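Local coordinates for protein mannitol dehydrogenase (Pseudomonas fluorescens, PDB 1LJ8) that binds NAD and probably catalyses the oxidation of mannitol to fructose, at residues A[168-173]-A[205-210]; A[198-203]-A[217-222]; A[402-407]-A[466-471]; A[408-413]-A[452-457]. All blocks are in the same frame, centred on the assembly; numbering follows the deposited sequence.

Going from the N terminus, helix 165-178 supplies the first half of contact 1 and helix 195-210 the first half of contact 2. Further along that same helix, 205-210 closes contact 1, and helix 212-221 then closes contact 2, so the two cross. They touch, C170 and I169 meeting L203, and tie three helices of the Rossmann domain together. Much later, helix 401-413 opens contacts 3 and 4 in succession. Contact 4 closes first, at helix 452-455, and is nested inside the loop that helix 463-488 closes in contact 3. This second touching pair belongs to the C-terminal domain; contacts 1 and 3 have centres about 40 Å apart.

Contact 1 of 4, residues A[168-173]-A[205-210]; sequences FICAAL and AFAALH
C170 of helix 165-178 and F206 of helix 195-210 meet through one sulfur and the edge of one ring. Followed outward, the F206 side chain starts at a CB that is still distant, 5.3 Å from C170 SG. Its first torsion sets CG anti to the backbone N (chi1 -178°), carrying the ring toward the other helix. CD2 is the atom that arrives, 3.7 Å from C170 SG, and CE2 follows at 3.9 Å from the same sulfur. The sulfur lies almost in the ring plane, 4.9 Å from the centroid and 82° off the normal, so it meets the C-H rim and not the pi face. CE2 has a second neighbour four residues on, H210: it sits in the plane of that imidazole, at the ring's edge. Other parts of the phenylalanine pack on I152, D155 and L156 of helix 150-157, so the ring packs between helix 165-178 and helix 150-157.

On the facing side C170 is small and polarisable, and its SG suits an edge-on approach to an aromatic ring. A207 suits the same need for a small residue: its methyl CB lies 4.4 Å from C170 SG and lets the helix backbones approach, the CA atoms of C170 and A207 being 7.1 Å apart. L214 of helix 212-221 also packs on the cysteine. The result is an edge-on cysteine sulfur-aromatic contact, joining two helices within the Rossmann domain of this dehydrogenase.

Contact 2 of 4, residues A[198-203]-A[217-222]; sequences VTRKAL and WIKAHV
The carbonyl oxygen of I218, whose side chain meets L203 across the contact, is gripped by two backbone amides. V222 N donates to I218 O over 3.0 Å and H221 N donates to it over 3.2 Å, which anchors the last turn of helix 212-221 where V222 leaves helical geometry. From this secured turn the I218 side chain reaches helix 195-210. CG2, the branch anti to the backbone N, meets L203 CD2 at 4.1 Å, and the two side chains cross at about a right angle. Branched aliphatic residues suit this buried place: L203 CD2 also packs on I169, while its other methyl, CD1, lies against C170 SG, and I218 packs in addition on L173 of helix 165-178 and on A207.

Nearer the surface the character changes. R200 runs out extended from CG to NE, and its NH2 comes to rest beside the methylene chain of K219, 3.6 Å from K219 CE and 4.0 Å from K219 CG. The lysine is extended as well, and the two chains pass at a slant. Their charged ends stay further apart, R200 NH2 being 4.5 Å from K219 NZ. Long, flexible residues fit such an exposed position because water can surround their charges. Two like charges would probably repel weakly here, so between these segments the apolar contact of L203 with I218 probably contributes more than the charged pair.

Contact 3 of 4, residues A[402-407]-A[466-471]; sequences RAALVV and VAAFER
A404 and A468 meet methyl to methyl, CB to CB at 3.7 Å, and the same A404 CB lies 3.7 Å from the backbone N of F469. Alanine suits both positions, its single methyl fitting where the CA atoms of A404 and F469 are 5.0 Å apart. The next residue, F469, holds its CG anti to the backbone N (chi1 170°) and turns its ring edge, CE1 and CD1, to V407, one turn on from A404, the two side chains crossing at about a right angle. CE1 comes closest: it is 3.7 Å from V407 CG1 and 3.6 Å from V407 O, which lies near the ring plane. Here, in the helical C-terminal domain, the segments of helices 401-413 and 463-488 cross at -58°, their axes 8.2 Å apart. Replacing F469 with an alanine would probably open a gap beside V407 and A408, leaving V407 CG1 with F455 but no longer with the F469 rim.

Beyond this shell, L449 packs on both V407 and F469, and the ring also rests on A408 and A411. At the far margin a salt bridge from R471 to E401 links the two helices again, while R402 is tied by another to D338 of helix 325-339.

Contact 4 of 4, residues A[408-413]-A[452-457]; sequences AAWALY and EEIFGT
An apolar, largely aromatic contact of W410 with F455 and I454 fastens the short helix 452-455 to helix 401-413, in the interior of the C-terminal domain. The backbones are far apart, with 12.3 Å between the CA atoms of W410 and I454, so a long side chain has to span the distance. Tryptophan does so with CG anti to the backbone N (chi1 -175°), which, with chi2 56°, brings the six-membered ring to helix 452-455. Its CZ3 lies 3.6 Å from F455 CZ, and CE3 is 3.9 Å from that same CZ; both indole atoms stand at the rim of the phenylalanine ring, near its plane. The adjacent indole atom CH2 meets I454 CD1 at 4.2 Å. I454 also steadies its neighbour: its CG2 sits over the centre of one face of the F455 ring, 3.4 Å above the plane. With an alanine here, in place of W410, the F455 rim and the I454 methyl would probably lose their partner and a large gap would be left between the two helices.

Beyond F455 the helix stops at G456, whose positive phi a residue without a side chain adopts easily, and G456 N donates to E452 O over 2.9 Å. The indole meets the rings of Y308 and F382 as well, which makes W410 the hub of an aromatic cluster in an all-helical domain core.

Contact 1 of 4, residues A[168-173]-A[205-210]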
loop_
_atom_site.group_PDB
_atom_site.type_symbol
_atom_site.label_atom_id
_atom_site.label_comp_id
_atom_site.label_asym_id
_atom_site.label_seq_id
_atom_site.Cartn_x
_atom_site.Cartn_y
_atom_site.Cartn_z
ATOM N N PHE A 168 -18.936 -6.090 4.436
ATOM C CA PHE A 168 -18.869 -7.368 3.731
ATOM C C PHE A 168 -18.297 -8.474 4.583
ATOM O O PHE A 168 -18.806 -9.609 4.578
ATOM C CB PHE A 168 -18.079 -7.240 2.412
ATOM C CG PHE A 168 -18.935 -6.792 1.275
ATOM C CD1 PHE A 168 -18.851 -5.488 0.784
ATOM C CD2 PHE A 168 -19.909 -7.670 0.743
ATOM C CE1 PHE A 168 -19.722 -5.044 -0.227
ATOM C CE2 PHE A 168 -20.786 -7.211 -0.276
ATOM C CZ PHE A 168 -20.671 -5.900 -0.737
ATOM N N ILE A 169 -17.190 -8.193 5.286
ATOM C CA ILE A 169 -16.644 -9.254 6.131
ATOM C C ILE A 169 -17.640 -9.670 7.231
ATOM O O ILE A 169 -17.802 -10.855 7.479
ATOM C CB ILE A 169 -15.302 -8.813 6.773
ATOM C CG1 ILE A 169 -14.235 -8.880 5.668
ATOM C CG2 ILE A 169 -14.924 -9.714 7.971
ATOM C CD1 ILE A 169 -12.914 -8.189 6.057
ATOM N N CYS A 170 -18.299 -8.718 7.873
ATOM C CA CYS A 170 -19.256 -9.106 8.932
ATOM C C CYS A 170 -20.405 -9.883 8.376
ATOM O O CYS A 170 -20.839 -10.860 8.981
ATOM C CB CYS A 170 -19.803 -7.881 9.666
ATOM S SG CYS A 170 -18.606 -7.225 10.852
ATOM N N ALA A 171 -20.928 -9.461 7.220
ATOM C CA ALA A 171 -22.056 -10.220 6.679
ATOM C C ALA A 171 -21.617 -11.640 6.298
ATOM O O ALA A 171 -22.384 -12.606 6.454
ATOM C CB ALA A 171 -22.682 -9.486 5.448
ATOM N N ALA A 172 -20.396 -11.804 5.775
ATOM C CA ALA A 172 -19.931 -13.124 5.402
ATOM C C ALA A 172 -19.734 -14.004 6.638
ATOM O O ALA A 172 -20.066 -15.193 6.603
ATOM C CB ALA A 172 -18.581 -13.056 4.624
ATOM N N LEU A 173 -19.172 -13.426 7.701
ATOM C CA LEU A 173 -18.917 -14.238 8.897
ATOM C C LEU A 173 -20.234 -14.676 9.522
ATOM O O LEU A 173 -20.345 -15.803 9.973
ATOM C CB LEU A 173 -18.061 -13.465 9.895
ATOM C CG LEU A 173 -16.585 -13.302 9.407
ATOM C CD1 LEU A 173 -15.857 -12.320 10.320
ATOM C CD2 LEU A 173 -15.842 -14.647 9.439
ATOM N N ALA A 205 -14.157 -3.140 16.391
ATOM C CA ALA A 205 -14.883 -1.910 16.743
ATOM C C ALA A 205 -16.174 -1.826 15.928
ATOM O O ALA A 205 -17.261 -1.473 16.437
ATOM C CB ALA A 205 -14.046 -0.709 16.471
ATOM N N PHE A 206 -16.066 -2.188 14.657
ATOM C CA PHE A 206 -17.238 -2.165 13.795
ATOM C C PHE A 206 -18.262 -3.210 14.260
ATOM O O PHE A 206 -19.442 -2.916 14.354
ATOM C CB PHE A 206 -16.820 -2.456 12.342
ATOM C CG PHE A 206 -17.968 -2.408 11.377
ATOM C CD1 PHE A 206 -18.361 -1.202 10.797
ATOM C CD2 PHE A 206 -18.633 -3.568 11.046
ATOM C CE1 PHE A 206 -19.423 -1.166 9.887
ATOM C CE2 PHE A 206 -19.697 -3.547 10.129
ATOM C CZ PHE A 206 -20.082 -2.357 9.561
ATOM N N ALA A 207 -17.809 -4.420 14.537
ATOM C CA ALA A 207 -18.691 -5.487 14.968
ATOM C C ALA A 207 -19.412 -5.098 16.266
ATOM O O ALA A 207 -20.599 -5.408 16.436
ATOM C CB ALA A 207 -17.916 -6.782 15.158
ATOM N N ALA A 208 -18.691 -4.407 17.151
ATOM C CA ALA A 208 -19.249 -3.969 18.429
ATOM C C ALA A 208 -20.400 -3.000 18.240
ATOM O O ALA A 208 -21.308 -2.944 19.095
ATOM C CB ALA A 208 -18.158 -3.330 19.297
ATOM N N LEU A 209 -20.370 -2.214 17.160
ATOM C CA LEU A 209 -21.482 -1.299 16.889
ATOM C C LEU A 209 -22.723 -2.107 16.439
ATOM O O LEU A 209 -23.824 -1.577 16.420
ATOM C CB LEU A 209 -21.094 -0.261 15.832
ATOM C CG LEU A 209 -20.010 0.698 16.322
ATOM C CD1 LEU A 209 -19.435 1.454 15.138
ATOM C CD2 LEU A 209 -20.605 1.630 17.397
ATOM N N HIS A 210 -22.539 -3.376 16.066
ATOM C CA HIS A 210 -23.659 -4.270 15.707
ATOM C C HIS A 210 -24.183 -4.915 16.988
ATOM O O HIS A 210 -25.286 -4.604 17.446
ATOM C CB HIS A 210 -23.207 -5.370 14.768
ATOM C CG HIS A 210 -23.243 -4.968 13.334
ATOM N ND1 HIS A 210 -24.425 -4.786 12.651
ATOM C CD2 HIS A 210 -22.254 -4.677 12.463
ATOM C CE1 HIS A 210 -24.162 -4.399 11.417
ATOM N NE2 HIS A 210 -22.851 -4.326 11.275
#

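Contact 2 of 4, residues A[198-203]-A[217-222]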
loop_
_atom_site.group_PDB
_atom_site.type_symbol
_atom_site.label_atom_id
_atom_site.label_comp_id
_atom_site.label_asym_id
_atom_site.label_seq_id
_atom_site.Cartn_x
_atom_site.Cartn_y
_atom_site.Cartn_z
ATOM N N VAL A 198 -4.209 -3.509 13.445
ATOM C CA VAL A 198 -5.123 -2.436 13.018
ATOM C C VAL A 198 -6.395 -3.068 12.415
ATOM O O VAL A 198 -7.528 -2.625 12.735
ATOM C CB VAL A 198 -4.447 -1.482 11.987
ATOM C CG1 VAL A 198 -5.483 -0.441 11.424
ATOM C CG2 VAL A 198 -3.337 -0.653 12.695
ATOM N N THR A 199 -6.214 -4.090 11.576
ATOM C CA THR A 199 -7.376 -4.781 10.952
ATOM C C THR A 199 -8.268 -5.351 12.059
ATOM O O THR A 199 -9.496 -5.203 12.034
ATOM C CB THR A 199 -6.923 -5.936 10.052
ATOM O OG1 THR A 199 -6.049 -5.411 9.034
ATOM C CG2 THR A 199 -8.161 -6.626 9.365
ATOM N N ARG A 200 -7.638 -6.003 13.033
ATOM C CA ARG A 200 -8.374 -6.543 14.175
ATOM C C ARG A 200 -9.122 -5.451 14.934
ATOM O O ARG A 200 -10.326 -5.598 15.198
ATOM C CB ARG A 200 -7.415 -7.243 15.143
ATOM C CG ARG A 200 -8.117 -7.853 16.370
ATOM C CD ARG A 200 -7.073 -8.647 17.151
ATOM N NE ARG A 200 -7.560 -9.146 18.428
ATOM C CZ ARG A 200 -7.629 -8.414 19.540
ATOM N NH1 ARG A 200 -7.237 -7.137 19.551
ATOM N NH2 ARG A 200 -8.114 -8.964 20.645
ATOM N N LYS A 201 -8.439 -4.347 15.268
ATOM C CA LYS A 201 -9.079 -3.276 16.027
ATOM C C LYS A 201 -10.276 -2.677 15.306
ATOM O O LYS A 201 -11.340 -2.427 15.913
ATOM C CB LYS A 201 -8.081 -2.157 16.334
ATOM C CG LYS A 201 -8.621 -1.131 17.315
ATOM C CD LYS A 201 -7.571 -0.025 17.455
ATOM C CE LYS A 201 -7.824 0.850 18.677
ATOM N NZ LYS A 201 -6.907 2.019 18.612
ATOM N N ALA A 202 -10.104 -2.459 14.003
ATOM C CA ALA A 202 -11.157 -1.894 13.202
ATOM C C ALA A 202 -12.353 -2.831 13.064
ATOM O O ALA A 202 -13.506 -2.390 13.269
ATOM C CB ALA A 202 -10.601 -1.532 11.822
ATOM N N LEU A 203 -12.099 -4.096 12.689
ATOM C CA LEU A 203 -13.211 -5.038 12.515
ATOM C C LEU A 203 -13.957 -5.247 13.820
ATOM O O LEU A 203 -15.198 -5.249 13.828
ATOM C CB LEU A 203 -12.738 -6.364 11.945
ATOM C CG LEU A 203 -13.875 -7.341 11.611
ATOM C CD1 LEU A 203 -14.883 -6.773 10.588
ATOM C CD2 LEU A 203 -13.222 -8.616 11.102
ATOM N N TRP A 217 -17.660 -13.259 19.110
ATOM C CA TRP A 217 -17.392 -14.428 18.317
ATOM C C TRP A 217 -16.196 -14.158 17.392
ATOM O O TRP A 217 -15.344 -15.041 17.193
ATOM C CB TRP A 217 -18.594 -14.804 17.458
ATOM C CG TRP A 217 -18.382 -16.085 16.706
ATOM C CD1 TRP A 217 -18.651 -17.360 17.131
ATOM C CD2 TRP A 217 -17.893 -16.204 15.374
ATOM N NE1 TRP A 217 -18.364 -18.262 16.135
ATOM C CE2 TRP A 217 -17.896 -17.574 15.045
ATOM C CE3 TRP A 217 -17.458 -15.273 14.417
ATOM C CZ2 TRP A 217 -17.473 -18.048 13.784
ATOM C CZ3 TRP A 217 -17.044 -15.752 13.164
ATOM C CH2 TRP A 217 -17.054 -17.118 12.866
ATOM N N ILE A 218 -16.138 -12.958 16.823
ATOM C CA ILE A 218 -15.035 -12.642 15.911
ATOM C C ILE A 218 -13.712 -12.618 16.679
ATOM O O ILE A 218 -12.694 -13.171 16.230
ATOM C CB ILE A 218 -15.289 -11.281 15.203
ATOM C CG1 ILE A 218 -16.430 -11.468 14.192
ATOM C CG2 ILE A 218 -13.967 -10.754 14.480
ATOM C CD1 ILE A 218 -16.835 -10.175 13.511
ATOM N N LYS A 219 -13.736 -11.990 17.847
ATOM C CA LYS A 219 -12.544 -11.896 18.678
ATOM C C LYS A 219 -11.993 -13.283 18.980
ATOM O O LYS A 219 -10.766 -13.503 18.970
ATOM C CB LYS A 219 -12.876 -11.122 19.955
ATOM C CG LYS A 219 -11.687 -10.772 20.799
ATOM C CD LYS A 219 -12.137 -9.940 21.998
ATOM C CE LYS A 219 -10.944 -9.554 22.868
ATOM N NZ LYS A 219 -11.303 -8.386 23.728
ATOM N N ALA A 220 -12.886 -14.243 19.181
ATOM C CA ALA A 220 -12.460 -15.601 19.487
ATOM C C ALA A 220 -12.208 -16.551 18.308
ATOM O O ALA A 220 -11.540 -17.567 18.474
ATOM C CB ALA A 220 -13.489 -16.255 20.456
ATOM N N HIS A 221 -12.706 -16.237 17.112
ATOM C CA HIS A 221 -12.564 -17.183 16.000
ATOM C C HIS A 221 -11.765 -16.717 14.776
ATOM O O HIS A 221 -11.367 -17.534 13.942
ATOM C CB HIS A 221 -13.970 -17.625 15.516
ATOM C CG HIS A 221 -14.766 -18.336 16.579
ATOM N ND1 HIS A 221 -14.804 -19.709 16.699
ATOM C CD2 HIS A 221 -15.518 -17.852 17.599
ATOM C CE1 HIS A 221 -15.548 -20.040 17.745
ATOM N NE2 HIS A 221 -15.992 -18.934 18.308
ATOM N N VAL A 222 -11.551 -15.414 14.660
ATOM C CA VAL A 222 -10.814 -14.889 13.495
ATOM C C VAL A 222 -9.381 -14.453 13.902
ATOM O O VAL A 222 -9.189 -13.885 14.987
ATOM C CB VAL A 222 -11.578 -13.654 12.922
ATOM C CG1 VAL A 222 -10.847 -13.100 11.691
ATOM C CG2 VAL A 222 -13.012 -14.064 12.512
#

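Contact 3 of 4, residues A[402-407]-A[466-471]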
loop_
_atom_site.group_PDB
_atom_site.type_symbol
_atom_site.label_atom_id
_atom_site.label_comp_id
_atom_site.label_asym_id
_atom_site.label_seq_id
_atom_site.Cartn_x
_atom_site.Cartn_y
_atom_site.Cartn_z
ATOM N N ARG A 402 14.119 18.558 9.204
ATOM C CA ARG A 402 14.041 17.705 8.018
ATOM C C ARG A 402 12.663 17.093 7.878
ATOM O O ARG A 402 12.166 16.955 6.751
ATOM C CB ARG A 402 15.057 16.578 8.064
ATOM C CG ARG A 402 16.569 17.032 7.963
ATOM C CD ARG A 402 17.470 15.825 8.233
ATOM N NE ARG A 402 17.457 15.499 9.663
ATOM C CZ ARG A 402 18.209 16.099 10.587
ATOM N NH1 ARG A 402 19.087 17.062 10.271
ATOM N NH2 ARG A 402 18.037 15.794 11.861
ATOM N N ALA A 403 12.049 16.698 8.996
ATOM C CA ALA A 403 10.712 16.073 8.908
ATOM C C ALA A 403 9.653 17.123 8.608
ATOM O O ALA A 403 8.665 16.866 7.897
ATOM C CB ALA A 403 10.385 15.337 10.222
ATOM N N ALA A 404 9.856 18.325 9.155
ATOM C CA ALA A 404 8.918 19.423 8.894
ATOM C C ALA A 404 8.925 19.769 7.418
ATOM O O ALA A 404 7.894 20.153 6.875
ATOM C CB ALA A 404 9.293 20.721 9.754
ATOM N N LEU A 405 10.071 19.633 6.770
ATOM C CA LEU A 405 10.164 19.965 5.338
ATOM C C LEU A 405 9.260 19.036 4.527
ATOM O O LEU A 405 8.706 19.469 3.521
ATOM C CB LEU A 405 11.638 19.867 4.835
ATOM C CG LEU A 405 11.836 20.163 3.331
ATOM C CD1 LEU A 405 11.413 21.646 3.044
ATOM C CD2 LEU A 405 13.316 19.938 2.931
ATOM N N VAL A 406 9.111 17.770 4.945
ATOM C CA VAL A 406 8.219 16.859 4.209
ATOM C C VAL A 406 6.780 17.413 4.218
ATOM O O VAL A 406 6.061 17.386 3.198
ATOM C CB VAL A 406 8.196 15.443 4.839
ATOM C CG1 VAL A 406 7.327 14.505 3.937
ATOM C CG2 VAL A 406 9.618 14.885 4.990
ATOM N N VAL A 407 6.338 17.878 5.394
ATOM C CA VAL A 407 4.985 18.411 5.559
ATOM C C VAL A 407 4.829 19.751 4.799
ATOM O O VAL A 407 3.773 20.022 4.208
ATOM C CB VAL A 407 4.635 18.595 7.084
ATOM C CG1 VAL A 407 3.152 19.080 7.266
ATOM C CG2 VAL A 407 4.804 17.261 7.806
ATOM N N VAL A 466 5.975 23.840 14.582
ATOM C CA VAL A 466 5.255 24.823 13.770
ATOM C C VAL A 466 6.234 25.860 13.158
ATOM O O VAL A 466 6.099 26.224 11.993
ATOM C CB VAL A 466 4.185 25.550 14.618
ATOM C CG1 VAL A 466 3.602 26.742 13.824
ATOM C CG2 VAL A 466 3.056 24.563 14.959
ATOM N N ALA A 467 7.225 26.309 13.928
ATOM C CA ALA A 467 8.190 27.299 13.404
ATOM C C ALA A 467 9.007 26.691 12.248
ATOM O O ALA A 467 9.259 27.346 11.237
ATOM C CB ALA A 467 9.153 27.750 14.532
ATOM N N ALA A 468 9.398 25.434 12.410
ATOM C CA ALA A 468 10.182 24.753 11.382
ATOM C C ALA A 468 9.323 24.594 10.107
ATOM O O ALA A 468 9.798 24.790 8.990
ATOM C CB ALA A 468 10.643 23.378 11.890
ATOM N N PHE A 469 8.067 24.220 10.290
ATOM C CA PHE A 469 7.150 24.073 9.156
ATOM C C PHE A 469 6.995 25.387 8.423
ATOM O O PHE A 469 7.063 25.434 7.199
ATOM C CB PHE A 469 5.774 23.594 9.653
ATOM C CG PHE A 469 4.717 23.658 8.599
ATOM C CD1 PHE A 469 4.587 22.638 7.664
ATOM C CD2 PHE A 469 3.898 24.776 8.506
ATOM C CE1 PHE A 469 3.672 22.722 6.653
ATOM C CE2 PHE A 469 2.955 24.881 7.477
ATOM C CZ PHE A 469 2.845 23.838 6.540
ATOM N N GLU A 470 6.813 26.478 9.163
ATOM C CA GLU A 470 6.646 27.765 8.518
ATOM C C GLU A 470 7.907 28.240 7.777
ATOM O O GLU A 470 7.789 28.811 6.687
ATOM C CB GLU A 470 6.180 28.806 9.555
ATOM C CG GLU A 470 4.730 28.542 10.001
ATOM C CD GLU A 470 4.215 29.557 10.996
ATOM O OE1 GLU A 470 5.002 30.397 11.474
ATOM O OE2 GLU A 470 3.011 29.503 11.308
ATOM N N ARG A 471 9.086 28.025 8.371
ATOM C CA ARG A 471 10.389 28.383 7.745
ATOM C C ARG A 471 10.517 27.596 6.419
ATOM O O ARG A 471 10.888 28.137 5.369
ATOM C CB ARG A 471 11.591 27.915 8.607
ATOM C CG ARG A 471 11.842 28.661 9.885
ATOM C CD ARG A 471 13.213 28.313 10.416
ATOM N NE ARG A 471 13.308 27.017 11.107
ATOM C CZ ARG A 471 12.966 26.839 12.381
ATOM N NH1 ARG A 471 12.495 27.846 13.094
ATOM N NH2 ARG A 471 13.167 25.674 12.979
#

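Contact 4 of 4, residues A[408-413]-A[452-457]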
loop_
_atom_site.group_PDB
_atom_site.type_symbol
_atom_site.label_atom_id
_atom_site.label_comp_id
_atom_site.label_asym_id
_atom_site.label_seq_id
_atom_site.Cartn_x
_atom_site.Cartn_y
_atom_site.Cartn_z
ATOM N N ALA A 408 5.857 20.605 4.870
ATOM C CA ALA A 408 5.841 21.874 4.168
ATOM C C ALA A 408 5.785 21.600 2.635
ATOM O O ALA A 408 5.076 22.313 1.866
ATOM C CB ALA A 408 7.134 22.677 4.527
ATOM N N ALA A 409 6.548 20.599 2.196
ATOM C CA ALA A 409 6.592 20.258 0.749
ATOM C C ALA A 409 5.191 19.832 0.308
ATOM O O ALA A 409 4.710 20.219 -0.764
ATOM C CB ALA A 409 7.603 19.105 0.491
ATOM N N TRP A 410 4.546 18.995 1.121
ATOM C CA TRP A 410 3.174 18.562 0.784
ATOM C C TRP A 410 2.245 19.783 0.708
ATOM O O TRP A 410 1.413 19.887 -0.216
ATOM C CB TRP A 410 2.625 17.592 1.859
ATOM C CG TRP A 410 1.272 17.026 1.523
ATOM C CD1 TRP A 410 0.947 16.329 0.378
ATOM C CD2 TRP A 410 0.084 17.027 2.343
ATOM N NE1 TRP A 410 -0.365 15.885 0.454
ATOM C CE2 TRP A 410 -0.916 16.298 1.636
ATOM C CE3 TRP A 410 -0.229 17.557 3.592
ATOM C CZ2 TRP A 410 -2.212 16.094 2.147
ATOM C CZ3 TRP A 410 -1.530 17.358 4.115
ATOM C CH2 TRP A 410 -2.504 16.627 3.378
ATOM N N ALA A 411 2.388 20.710 1.670
ATOM C CA ALA A 411 1.528 21.887 1.692
ATOM C C ALA A 411 1.653 22.700 0.408
ATOM O O ALA A 411 0.631 23.119 -0.190
ATOM C CB ALA A 411 1.842 22.803 2.936
ATOM N N LEU A 412 2.885 22.909 -0.026
ATOM C CA LEU A 412 3.107 23.717 -1.239
ATOM C C LEU A 412 2.663 22.919 -2.460
ATOM O O LEU A 412 2.046 23.462 -3.366
ATOM C CB LEU A 412 4.578 24.119 -1.369
ATOM C CG LEU A 412 4.893 25.083 -2.552
ATOM C CD1 LEU A 412 4.053 26.355 -2.463
ATOM C CD2 LEU A 412 6.335 25.457 -2.555
ATOM N N TYR A 413 2.941 21.626 -2.440
ATOM C CA TYR A 413 2.558 20.716 -3.531
ATOM C C TYR A 413 1.031 20.746 -3.750
ATOM O O TYR A 413 0.556 20.654 -4.898
ATOM C CB TYR A 413 3.029 19.314 -3.153
ATOM C CG TYR A 413 2.235 18.204 -3.792
ATOM C CD1 TYR A 413 2.637 17.652 -5.014
ATOM C CD2 TYR A 413 1.110 17.668 -3.153
ATOM C CE1 TYR A 413 1.943 16.595 -5.575
ATOM C CE2 TYR A 413 0.394 16.574 -3.722
ATOM C CZ TYR A 413 0.827 16.058 -4.922
ATOM O OH TYR A 413 0.157 14.985 -5.504
ATOM N N GLU A 452 -6.670 16.727 12.791
ATOM C CA GLU A 452 -6.254 15.691 13.719
ATOM C C GLU A 452 -6.112 14.285 13.161
ATOM O O GLU A 452 -5.164 13.587 13.533
ATOM C CB GLU A 452 -7.165 15.693 14.960
ATOM C CG GLU A 452 -6.581 14.891 16.113
ATOM C CD GLU A 452 -7.452 14.927 17.387
ATOM O OE1 GLU A 452 -8.163 15.938 17.594
ATOM O OE2 GLU A 452 -7.402 13.951 18.175
ATOM N N GLU A 453 -6.976 13.886 12.225
ATOM C CA GLU A 453 -6.854 12.540 11.683
ATOM C C GLU A 453 -5.676 12.406 10.698
ATOM O O GLU A 453 -5.411 11.299 10.185
ATOM C CB GLU A 453 -8.143 12.089 10.992
ATOM C CG GLU A 453 -8.511 12.954 9.803
ATOM C CD GLU A 453 -9.364 14.162 10.182
ATOM O OE1 GLU A 453 -9.241 14.691 11.318
ATOM O OE2 GLU A 453 -10.129 14.590 9.295
ATOM N N ILE A 454 -4.987 13.519 10.431
ATOM C CA ILE A 454 -3.804 13.450 9.569
ATOM C C ILE A 454 -2.568 13.682 10.438
ATOM O O ILE A 454 -1.635 12.875 10.421
ATOM C CB ILE A 454 -3.790 14.544 8.437
ATOM C CG1 ILE A 454 -5.011 14.371 7.520
ATOM C CG2 ILE A 454 -2.480 14.445 7.594
ATOM C CD1 ILE A 454 -5.115 15.461 6.403
ATOM N N PHE A 455 -2.567 14.757 11.231
ATOM C CA PHE A 455 -1.360 15.094 11.978
ATOM C C PHE A 455 -1.302 14.871 13.473
ATOM O O PHE A 455 -0.265 15.122 14.081
ATOM C CB PHE A 455 -0.950 16.557 11.699
ATOM C CG PHE A 455 -0.655 16.828 10.237
ATOM C CD1 PHE A 455 -1.589 17.514 9.429
ATOM C CD2 PHE A 455 0.520 16.353 9.656
ATOM C CE1 PHE A 455 -1.346 17.715 8.065
ATOM C CE2 PHE A 455 0.774 16.551 8.270
ATOM C CZ PHE A 455 -0.151 17.228 7.480
ATOM N N GLY A 456 -2.397 14.427 14.068
ATOM C CA GLY A 456 -2.361 14.181 15.498
ATOM C C GLY A 456 -2.366 15.430 16.340
ATOM O O GLY A 456 -2.625 16.517 15.826
ATOM N N THR A 457 -2.071 15.288 17.638
ATOM C CA THR A 457 -2.152 16.429 18.548
ATOM C C THR A 457 -0.839 17.026 19.036
ATOM O O THR A 457 -0.852 18.088 19.656
ATOM C CB THR A 457 -2.997 16.071 19.795
ATOM O OG1 THR A 457 -2.426 14.929 20.437
ATOM C CG2 THR A 457 -4.441 15.757 19.390
#